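Local coordinates for protein predicted acyltransferase with acyl-CoA N-acyltransferase domain (Escherichia coli, PDB 4RS2) that binds coenzyme A and probably transfers an acyl group from its acyl thioester as a GNAT-family N-acyltransferase, its acceptor substrate being unknown, at residues L33-R36 / S40-E43; L85-M90 / N168-L173; V159-L162 / A166-G169. All coordinates share one frame; numbering follows the deposited sequence. Where two conformers were deposited one is given.

Contact 1: residues L33-R36 / S40-E43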
# COMPACT_ATOMS: atom_id res chain seq x y z
N LEU A 33 -4.23 14.03 4.64
CA LEU A 33 -3.43 13.07 5.41
C LEU A 33 -2.06 12.81 4.79
O LEU A 33 -1.02 12.78 5.48
CB LEU A 33 -4.18 11.75 5.54
CG LEU A 33 -3.41 10.63 6.21
CD1 LEU A 33 -3.15 10.88 7.70
CD2 LEU A 33 -4.21 9.36 6.00
N LEU A 34 -2.04 12.64 3.46
CA LEU A 34 -0.78 12.34 2.78
C LEU A 34 0.16 13.53 2.80
O LEU A 34 1.38 13.36 2.98
CB LEU A 34 -1.04 11.84 1.34
CG LEU A 34 -1.81 10.50 1.30
CD1 LEU A 34 -2.15 10.12 -0.12
CD2 LEU A 34 -1.05 9.40 1.99
N ARG A 35 -0.37 14.73 2.66
CA ARG A 35 0.49 15.91 2.69
C ARG A 35 1.11 16.18 4.04
O ARG A 35 2.25 16.68 4.13
CB ARG A 35 -0.28 17.14 2.24
CG ARG A 35 -0.60 17.12 0.77
CD ARG A 35 -1.31 18.37 0.28
NE ARG A 35 -1.51 18.28 -1.17
CZ ARG A 35 -0.67 18.76 -2.09
NH1 ARG A 35 0.41 19.45 -1.74
NH2 ARG A 35 -0.94 18.57 -3.37
N ARG A 36 0.37 15.85 5.09
CA ARG A 36 0.85 16.09 6.44
C ARG A 36 1.73 14.97 6.98
O ARG A 36 2.54 15.22 7.86
CB ARG A 36 -0.29 16.43 7.40
CG ARG A 36 -1.29 15.35 7.75
CD ARG A 36 -2.26 15.85 8.82
NE ARG A 36 -3.29 14.86 9.15
CZ ARG A 36 -4.46 14.73 8.53
NH1 ARG A 36 -4.81 15.54 7.54
NH2 ARG A 36 -5.30 13.79 8.91
N SER A 40 7.37 15.18 1.77
CA SER A 40 7.06 16.01 0.59
C SER A 40 5.64 15.66 0.18
O SER A 40 5.06 14.69 0.70
CB SER A 40 8.03 15.81 -0.56
OG SER A 40 7.69 14.68 -1.31
N ASP A 41 5.09 16.43 -0.77
CA ASP A 41 3.73 16.21 -1.29
C ASP A 41 3.67 15.13 -2.39
O ASP A 41 2.62 14.92 -3.01
CB ASP A 41 3.19 17.48 -1.92
CG ASP A 41 3.10 18.61 -0.97
OD1 ASP A 41 2.79 18.36 0.22
OD2 ASP A 41 3.28 19.76 -1.46
N ALA A 42 4.78 14.43 -2.63
CA ALA A 42 4.84 13.41 -3.69
C ALA A 42 3.80 12.32 -3.51
O ALA A 42 3.19 11.91 -4.49
CB ALA A 42 6.21 12.78 -3.76
N GLU A 43 3.66 11.80 -2.29
CA GLU A 43 2.63 10.75 -2.08
C GLU A 43 1.22 11.24 -2.38
O GLU A 43 0.41 10.52 -2.99
CB GLU A 43 2.67 10.22 -0.68
CG GLU A 43 3.76 9.22 -0.40
CD GLU A 43 5.17 9.83 -0.29
OE1 GLU A 43 5.33 11.10 -0.25
OE2 GLU A 43 6.14 9.01 -0.25
O HOH W 1 2.49 13.54 0.36

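Contact 2: residues L85-M90 / N168-L173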
# COMPACT_ATOMS: atom_id res chain seq x y z
N LEU A 85 -0.13 -10.53 -14.27
CA LEU A 85 -0.32 -11.74 -13.47
C LEU A 85 -1.23 -11.47 -12.26
O LEU A 85 -1.23 -12.24 -11.30
CB LEU A 85 1.04 -12.22 -12.97
CG LEU A 85 2.13 -12.49 -13.99
CD1 LEU A 85 3.41 -12.89 -13.25
CD2 LEU A 85 1.69 -13.54 -15.00
N GLN A 86 -1.96 -10.37 -12.29
CA GLN A 86 -2.85 -9.99 -11.20
C GLN A 86 -2.04 -9.70 -9.93
O GLN A 86 -2.37 -10.15 -8.85
CB GLN A 86 -3.91 -11.07 -10.95
CG GLN A 86 -4.69 -11.41 -12.21
CD GLN A 86 -5.52 -10.24 -12.71
OE1 GLN A 86 -6.21 -9.59 -11.93
NE2 GLN A 86 -5.46 -9.98 -14.01
N TRP A 87 -0.96 -8.94 -10.12
CA TRP A 87 -0.15 -8.44 -9.02
C TRP A 87 -0.39 -6.93 -8.85
O TRP A 87 -0.73 -6.23 -9.81
CB TRP A 87 1.35 -8.64 -9.28
CG TRP A 87 1.85 -10.02 -9.17
CD1 TRP A 87 1.16 -11.19 -9.40
CD2 TRP A 87 3.20 -10.40 -8.91
NE1 TRP A 87 2.00 -12.27 -9.25
CE2 TRP A 87 3.26 -11.82 -8.94
CE3 TRP A 87 4.35 -9.69 -8.59
CZ2 TRP A 87 4.43 -12.52 -8.68
CZ3 TRP A 87 5.54 -10.40 -8.30
CH2 TRP A 87 5.56 -11.80 -8.36
N VAL A 88 -0.16 -6.46 -7.63
CA VAL A 88 -0.28 -5.03 -7.32
C VAL A 88 0.89 -4.58 -6.47
O VAL A 88 1.55 -5.42 -5.84
CB VAL A 88 -1.58 -4.68 -6.58
CG1 VAL A 88 -2.78 -4.91 -7.48
CG2 VAL A 88 -1.65 -5.46 -5.27
N GLY A 89 1.16 -3.28 -6.51
CA GLY A 89 2.15 -2.63 -5.67
C GLY A 89 1.43 -1.81 -4.59
O GLY A 89 0.47 -1.08 -4.88
N MET A 90 1.85 -1.96 -3.34
CA MET A 90 1.26 -1.23 -2.23
C MET A 90 2.02 0.06 -1.95
O MET A 90 3.23 0.02 -1.75
CB MET A 90 1.29 -2.13 -0.99
CG MET A 90 0.61 -1.54 0.22
SD MET A 90 0.48 -2.75 1.55
CE MET A 90 2.14 -2.73 2.18
N ASN A 168 6.29 -18.83 -7.57
CA ASN A 168 7.08 -19.88 -8.23
C ASN A 168 7.09 -19.73 -9.73
O ASN A 168 6.04 -19.70 -10.36
CB ASN A 168 6.60 -21.27 -7.80
CG ASN A 168 6.78 -21.51 -6.31
OD1 ASN A 168 7.70 -20.97 -5.70
ND2 ASN A 168 5.92 -22.32 -5.71
N GLY A 169 8.29 -19.57 -10.27
CA GLY A 169 8.48 -19.40 -11.70
C GLY A 169 8.24 -17.98 -12.20
O GLY A 169 8.20 -17.76 -13.41
N VAL A 170 8.04 -17.03 -11.29
CA VAL A 170 7.79 -15.65 -11.67
C VAL A 170 9.00 -14.85 -11.22
O VAL A 170 9.23 -14.73 -10.02
CB VAL A 170 6.53 -15.07 -11.01
CG1 VAL A 170 6.35 -13.63 -11.44
CG2 VAL A 170 5.27 -15.90 -11.33
N THR A 171 9.74 -14.32 -12.19
CA THR A 171 10.99 -13.59 -11.91
C THR A 171 11.12 -12.40 -12.83
O THR A 171 10.40 -12.29 -13.85
CB THR A 171 12.22 -14.49 -12.13
OG1 THR A 171 12.28 -14.88 -13.52
CG2 THR A 171 12.17 -15.69 -11.27
N GLY A 172 12.03 -11.50 -12.48
CA GLY A 172 12.38 -10.38 -13.33
C GLY A 172 11.92 -9.02 -12.85
O GLY A 172 11.71 -8.80 -11.67
N LEU A 173 11.75 -8.13 -13.81
CA LEU A 173 11.39 -6.75 -13.54
C LEU A 173 9.91 -6.56 -13.30
O LEU A 173 9.07 -6.86 -14.18
CB LEU A 173 11.86 -5.85 -14.68
CG LEU A 173 11.42 -4.39 -14.57
CD1 LEU A 173 12.06 -3.69 -13.38
CD2 LEU A 173 11.80 -3.71 -15.86

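Contact 3: residues V159-L162 / A166-G169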
# COMPACT_ATOMS: atom_id res chain seq x y z
N VAL A 159 8.03 -8.45 -1.34
CA VAL A 159 6.88 -9.12 -1.92
C VAL A 159 6.16 -9.97 -0.88
O VAL A 159 6.77 -10.52 0.05
CB VAL A 159 7.32 -9.99 -3.11
CG1 VAL A 159 8.24 -11.12 -2.65
CG2 VAL A 159 6.11 -10.51 -3.87
N HIS A 160 4.84 -10.02 -1.03
CA HIS A 160 3.96 -10.83 -0.19
C HIS A 160 3.05 -11.61 -1.13
O HIS A 160 2.22 -11.04 -1.80
CB HIS A 160 3.11 -9.96 0.74
CG HIS A 160 2.47 -10.70 1.88
ND1 HIS A 160 1.71 -11.84 1.72
CD2 HIS A 160 2.47 -10.44 3.22
CE1 HIS A 160 1.30 -12.27 2.91
NE2 HIS A 160 1.73 -11.43 3.83
N ARG A 161 3.20 -12.93 -1.16
CA ARG A 161 2.35 -13.75 -2.00
C ARG A 161 0.96 -13.79 -1.39
O ARG A 161 0.82 -13.70 -0.16
CB ARG A 161 2.89 -15.18 -2.04
CG ARG A 161 2.72 -15.98 -0.76
CD ARG A 161 3.54 -17.25 -0.86
NE ARG A 161 4.95 -16.95 -0.67
CZ ARG A 161 5.93 -17.86 -0.63
NH1 ARG A 161 5.65 -19.17 -0.85
NH2 ARG A 161 7.19 -17.46 -0.40
N LEU A 162 -0.05 -13.96 -2.22
CA LEU A 162 -1.42 -14.14 -1.74
C LEU A 162 -1.89 -15.60 -1.88
O LEU A 162 -2.97 -15.94 -1.41
CB LEU A 162 -2.37 -13.21 -2.45
CG LEU A 162 -2.03 -11.72 -2.21
CD1 LEU A 162 -3.04 -10.82 -2.91
CD2 LEU A 162 -2.03 -11.43 -0.71
N ALA A 166 2.28 -18.54 -5.63
CA ALA A 166 2.18 -17.38 -6.52
C ALA A 166 3.48 -16.87 -7.11
O ALA A 166 3.48 -16.31 -8.20
CB ALA A 166 1.47 -16.24 -5.82
N LEU A 167 4.57 -17.02 -6.37
CA LEU A 167 5.86 -16.53 -6.80
C LEU A 167 6.67 -17.55 -7.61
O LEU A 167 7.61 -17.16 -8.29
CB LEU A 167 6.68 -16.09 -5.59
CG LEU A 167 5.89 -15.18 -4.61
CD1 LEU A 167 6.82 -14.71 -3.51
CD2 LEU A 167 5.25 -13.98 -5.28
N ASN A 168 6.29 -18.83 -7.57
CA ASN A 168 7.08 -19.88 -8.23
C ASN A 168 7.09 -19.73 -9.73
O ASN A 168 6.04 -19.70 -10.36
CB ASN A 168 6.60 -21.27 -7.80
CG ASN A 168 6.78 -21.51 -6.31
OD1 ASN A 168 7.70 -20.97 -5.70
ND2 ASN A 168 5.92 -22.32 -5.71
N GLY A 169 8.29 -19.57 -10.27
CA GLY A 169 8.48 -19.40 -11.70
C GLY A 169 8.24 -17.98 -12.20
O GLY A 169 8.20 -17.76 -13.41

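Contact 1: residues L33-R36 / S40-E43
Arg35 and Asp41 form a salt bridge across the short connection between helix 27-37 and helix 42-53, the first two helices of the GNAT fold. The Arg35 side chain runs extended from CG to NE, which carries NH1 to within 2.9 Å of Asp41 OD2. That oxygen lies near the guanidinium plane, at its edge, and the two flat groups are turned 54° against each other. Asp41 OD1 is 3.3 Å from the same Arg35 NH1, but only OD2 makes the salt bridge; OD1 also lies 3.7 Å from Arg35 CG. Arg35 NE has a salt-bridge partner of its own in Asp31 OD2, one turn earlier on the same helix, so the charge is probably shared between two acidic groups. Deeper in the corner, Leu34 points toward the second helix and its CD1 comes 3.9 Å from Glu43 O. Glu43 starts toward Leu34, but its carboxylate leads away, OE2 accepting from the backbone N of Cys186, and its side chain lies about 6 Å from bound coenzyme A. A water links the two backbones, donating to Ser40 O at 2.8 Å and more weakly to Leu34 O at 2.9 Å.

Contact 2: residues L85-M90 / N168-L173
Val170 holds CG1 anti to its backbone N (chi1 179°), which sends this methyl toward Leu85 and Trp87, whose own CG atoms both stand anti to the carbonyl carbon (chi1 -55° and -73°). The one methyl therefore meets both partners, lying 3.5 Å from Leu85 CD1 and 3.5 Å from Trp87 CZ2. With Leu85 the approach is tip to tip, and the other branch of the valine also takes part, CG2 standing 4.0 Å from the same leucine methyl. The tryptophan and valine side chains run past one another in opposing senses, and CG1 reaches the six-membered ring obliquely, with Trp87 CH2 at 3.7 Å. Within its own segment Leu85 CD1 lies 4.2 Å above one face of the Trp87 indole, toward the rim. The chain turns a corner at Gln86, so both residues can face the valine from one bend. The contact thus fastens the loop leading into strand 172-175 to the corner around Gln86, where the chain enters strand 87-95 of the mixed GNAT sheet. Val78, Val80, Ala123 and Val125 also touch Trp87. Between these segments the contact is apolar and non-directional, its contribution probably coming from the hydrocarbon surface it covers.

Contact 3: residues V159-L162 / A166-G169
Strand 157-161 of the GNAT sheet ends near Arg161, and the chain then doubles back, bringing Ala166 CA within 5.8 Å of Arg161 CA. Leu167 fills this bend and buries the most surface in the contact. Its two methyls face the two valine methyls, branch to branch: CD2 meets Val159 CG2 at 3.8 Å and CD1 meets Val159 CG1 at 4.0 Å, the two side chains reaching toward each other tip to tip. Arg161 instead crosses Leu167 at about a right angle, its CB 4.0 Å from Leu167 CG. Ala166 adds a methyl beside the arginine, its CB 4.2 Å from Arg161 CB. His144 and Ala123 also touch Leu167. The arginine chain bends at chi3 (76°), bringing NE to 4.1 Å from Leu167 CD1, an oblique approach to the guanidinium. Its charged end is secured beyond the segments, so the same side chain joins a buried leucine to two polar partners: NH2 forms a salt bridge with Glu139 OE1, and NH1 donates to the backbone O of Asp164 in the intervening turn.

Contacts 2 and 3 are neighbours, their centres about 7 Å apart, and both secure the same loop between strands 157-161 and 172-175: contact 3 holds its first part to the strand it leaves, contact 2 its later part to the corner that leads into strand 87-95. They meet where Leu167 CD2 packs on Trp87 CH2, at 3.8 Å. Contact 1 lies on the opposite side of the chain's centre, about 27 Å from contact 2 between centres, and joins two helices near coenzyme A. All three are partly buried, but their chemistry differs: a salt bridge toward the surface and a water span the helix corner, whereas hydrocarbon packing dominates at the loop.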